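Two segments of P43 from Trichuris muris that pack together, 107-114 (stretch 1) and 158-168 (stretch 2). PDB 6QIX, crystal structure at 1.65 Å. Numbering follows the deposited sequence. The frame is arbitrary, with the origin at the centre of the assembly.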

# COMPACT_ATOMS: atom_id res chain seq x y z
N ASP A 107 20.66 13.96 7.63
CA ASP A 107 21.62 13.00 7.09
C ASP A 107 20.87 11.92 6.32
O ASP A 107 19.77 11.51 6.70
CB ASP A 107 22.49 12.39 8.20
CG ASP A 107 23.44 13.42 8.88
OD1 ASP A 107 23.73 14.52 8.31
OD2 ASP A 107 23.93 13.11 9.99
N ILE A 108 21.48 11.44 5.24
CA ILE A 108 20.76 10.45 4.42
C ILE A 108 20.50 9.17 5.21
O ILE A 108 21.31 8.73 6.03
CB ILE A 108 21.53 10.18 3.11
CG1 ILE A 108 20.64 9.42 2.11
CG2 ILE A 108 22.81 9.43 3.37
CD1 ILE A 108 21.03 9.57 0.66
N CYS A 109 19.32 8.57 4.97
CA CYS A 109 18.96 7.30 5.59
C CYS A 109 19.67 6.16 4.87
O CYS A 109 19.60 6.05 3.64
CB CYS A 109 17.43 7.07 5.55
SG CYS A 109 16.51 8.26 6.56
N THR A 110 20.26 5.26 5.63
CA THR A 110 20.79 4.01 5.11
C THR A 110 19.94 2.86 5.66
O THR A 110 19.89 2.66 6.88
CB THR A 110 22.25 3.81 5.50
OG1 THR A 110 23.04 4.89 4.96
CG2 THR A 110 22.73 2.47 4.93
N LEU A 111 19.30 2.11 4.77
CA LEU A 111 18.35 1.07 5.12
C LEU A 111 18.65 -0.21 4.36
O LEU A 111 19.23 -0.18 3.27
CB LEU A 111 16.90 1.52 4.79
CG LEU A 111 16.39 2.68 5.60
CD1 LEU A 111 15.15 3.32 5.00
CD2 LEU A 111 16.12 2.16 7.00
N PRO A 112 18.29 -1.38 4.92
CA PRO A 112 18.49 -2.63 4.19
C PRO A 112 17.52 -2.78 3.03
O PRO A 112 16.40 -2.24 3.05
CB PRO A 112 18.22 -3.71 5.25
CG PRO A 112 17.20 -3.08 6.15
CD PRO A 112 17.63 -1.58 6.23
N LYS A 113 17.93 -3.55 2.04
CA LYS A 113 16.99 -3.97 1.01
C LYS A 113 15.93 -4.88 1.62
O LYS A 113 16.25 -5.71 2.47
CB LYS A 113 17.70 -4.70 -0.12
CG LYS A 113 18.69 -3.78 -0.84
CD LYS A 113 19.75 -4.55 -1.61
CE LYS A 113 19.12 -5.36 -2.71
NZ LYS A 113 20.11 -5.63 -3.77
N LEU A 114 14.66 -4.74 1.16
CA LEU A 114 13.56 -5.59 1.63
C LEU A 114 13.44 -6.84 0.76
O LEU A 114 13.60 -6.76 -0.46
CB LEU A 114 12.22 -4.83 1.61
CG LEU A 114 12.27 -3.50 2.36
CD1 LEU A 114 11.01 -2.66 2.15
CD2 LEU A 114 12.54 -3.78 3.82
N ILE A 158 17.33 5.20 -3.47
CA ILE A 158 18.15 4.59 -4.51
C ILE A 158 18.95 3.47 -3.85
O ILE A 158 19.18 3.47 -2.65
CB ILE A 158 19.09 5.59 -5.22
CG1 ILE A 158 20.12 6.13 -4.23
CG2 ILE A 158 18.27 6.72 -5.80
CD1 ILE A 158 21.20 7.01 -4.85
N GLU A 159 19.38 2.52 -4.66
CA GLU A 159 20.22 1.42 -4.19
C GLU A 159 21.69 1.74 -4.42
O GLU A 159 22.06 2.15 -5.51
CB GLU A 159 19.83 0.14 -4.91
CG GLU A 159 20.54 -1.10 -4.37
CD GLU A 159 20.17 -2.36 -5.13
OE1 GLU A 159 19.03 -2.43 -5.64
OE2 GLU A 159 21.04 -3.28 -5.19
N LYS A 160 22.52 1.57 -3.39
CA LYS A 160 23.96 1.74 -3.51
C LYS A 160 24.64 0.61 -2.73
O LYS A 160 24.43 0.48 -1.53
CB LYS A 160 24.40 3.08 -2.94
CG LYS A 160 23.92 4.31 -3.73
CD LYS A 160 24.32 4.28 -5.21
CE LYS A 160 24.93 5.58 -5.65
NZ LYS A 160 25.52 5.49 -7.02
N ASP A 161 25.42 -0.18 -3.46
CA ASP A 161 26.29 -1.23 -2.94
C ASP A 161 25.56 -2.12 -1.92
O ASP A 161 26.06 -2.38 -0.83
CB ASP A 161 27.58 -0.65 -2.35
CG ASP A 161 28.63 -1.72 -2.10
OD1 ASP A 161 28.67 -2.72 -2.86
OD2 ASP A 161 29.42 -1.57 -1.14
N GLY A 162 24.39 -2.59 -2.31
CA GLY A 162 23.63 -3.57 -1.55
C GLY A 162 22.80 -3.01 -0.42
O GLY A 162 22.25 -3.79 0.38
N MET A 163 22.69 -1.69 -0.34
CA MET A 163 21.90 -1.01 0.67
C MET A 163 21.00 0.01 -0.03
O MET A 163 21.19 0.33 -1.20
CB MET A 163 22.83 -0.34 1.69
CG MET A 163 23.74 -1.30 2.47
SD MET A 163 22.79 -2.43 3.49
CE MET A 163 22.07 -1.36 4.73
N CYS A 164 20.03 0.53 0.72
CA CYS A 164 19.14 1.58 0.24
C CYS A 164 19.50 2.90 0.88
O CYS A 164 19.72 2.97 2.10
CB CYS A 164 17.67 1.25 0.53
SG CYS A 164 17.19 -0.38 -0.13
N LYS A 165 19.57 3.95 0.06
CA LYS A 165 19.83 5.32 0.52
C LYS A 165 18.58 6.14 0.26
O LYS A 165 18.13 6.21 -0.89
CB LYS A 165 21.03 5.95 -0.21
CG LYS A 165 22.32 5.09 -0.09
CD LYS A 165 22.80 5.06 1.36
CE LYS A 165 24.06 4.24 1.44
NZ LYS A 165 24.81 4.45 2.71
N CYS A 166 18.01 6.72 1.32
CA CYS A 166 16.66 7.29 1.22
C CYS A 166 16.57 8.68 1.84
O CYS A 166 17.20 8.94 2.88
CB CYS A 166 15.63 6.44 1.91
SG CYS A 166 15.52 4.70 1.32
N CYS A 167 15.76 9.55 1.22
CA CYS A 167 15.45 10.88 1.69
C CYS A 167 13.94 11.04 1.49
O CYS A 167 13.36 10.34 0.67
CB CYS A 167 16.20 11.97 0.88
SG CYS A 167 17.95 11.80 0.78
N CYS A 168 13.31 12.00 2.17
CA CYS A 168 11.86 12.16 2.08
C CYS A 168 11.41 13.51 1.55
O CYS A 168 12.12 14.52 1.65
CB CYS A 168 11.19 11.95 3.46
SG CYS A 168 11.16 10.25 4.03
O HOH W 1 20.50 -4.82 2.12

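Two strands that lie side by side in a sheet are held first by their backbones, and the side chains then decide what each face and end contributes; these segments of P43 illustrate the principle compactly. The strongest single polar contact lies at one end of the pairing, where the ammonium of Lys-113 meets the carboxylate of Glu-159 in a salt bridge, NZ of Lys-113 standing 2.9 Å from OE2 of Glu-159. The CA-to-CB bond of Lys-113 points sideways, yet its long chain carries the charge back to stretch 2, and charge adds to the hydrogen bond between the two groups. A second lysine works differently: NZ of Lys-165 donates to OG1 of Thr-110 at 2.9 Å, a hydrogen bond to a neutral hydroxyl between cross-strand neighbours whose side chains share one face.

The backbone framework is antiparallel. Leu-111 and Cys-164 form a hydrogen-bonded pair, with N of Leu-111 to O of Cys-164 and N of Cys-164 to O of Leu-111 both 2.8 Å and nearly straight. Two residues along, N of Cys-109 reaches O of Cys-166 at 3.0 Å, and N of Cys-166 reaches O of Cys-109 at 2.9 Å. Between these closed rings, Thr-110 and Lys-165 form the non-hydrogen-bonded pair. Here CA-H...O contacts supplement the ladder: CA of Lys-165 lies 3.2 Å from O of Cys-109, and CA of Thr-110 lies 3.4 Å from O of Cys-164.

Stretch 2 is itself folded into a hairpin, its type I' turn running from Lys-160 to Met-163. Gly-162 adopts a positive phi there, a conformation that favours glycine. Beside the turn, one water accepts from N of Lys-113 at 2.9 Å and donates to O of Gly-162 at 2.7 Å, bridging the segments beyond the direct backbone bonds.

Alternation along the strands places Cys-109, Leu-111, Cys-164 and Cys-166 on the face opposite Thr-110 and Lys-165. On this apolar face, CD1 of Leu-111 packs 3.9 Å from SG of Cys-166, and CB of Cys-109 sits 4.1 Å from CB of Cys-166. The sulfur of Cys-166, like that of Cys-164, is also covalently bonded elsewhere in the structure. At the far end, Ile-108 extends its side chain to bring CD1 within 3.8 Å of SG of Cys-167 and 3.7 Å of CB of Lys-165. Met-163 curls inward with all three chi angles in m, placing CE 3.9 Å from CG2 of Thr-110 and 3.4 Å from O of Leu-111. Together the segments bury 661 Å², counting both sides.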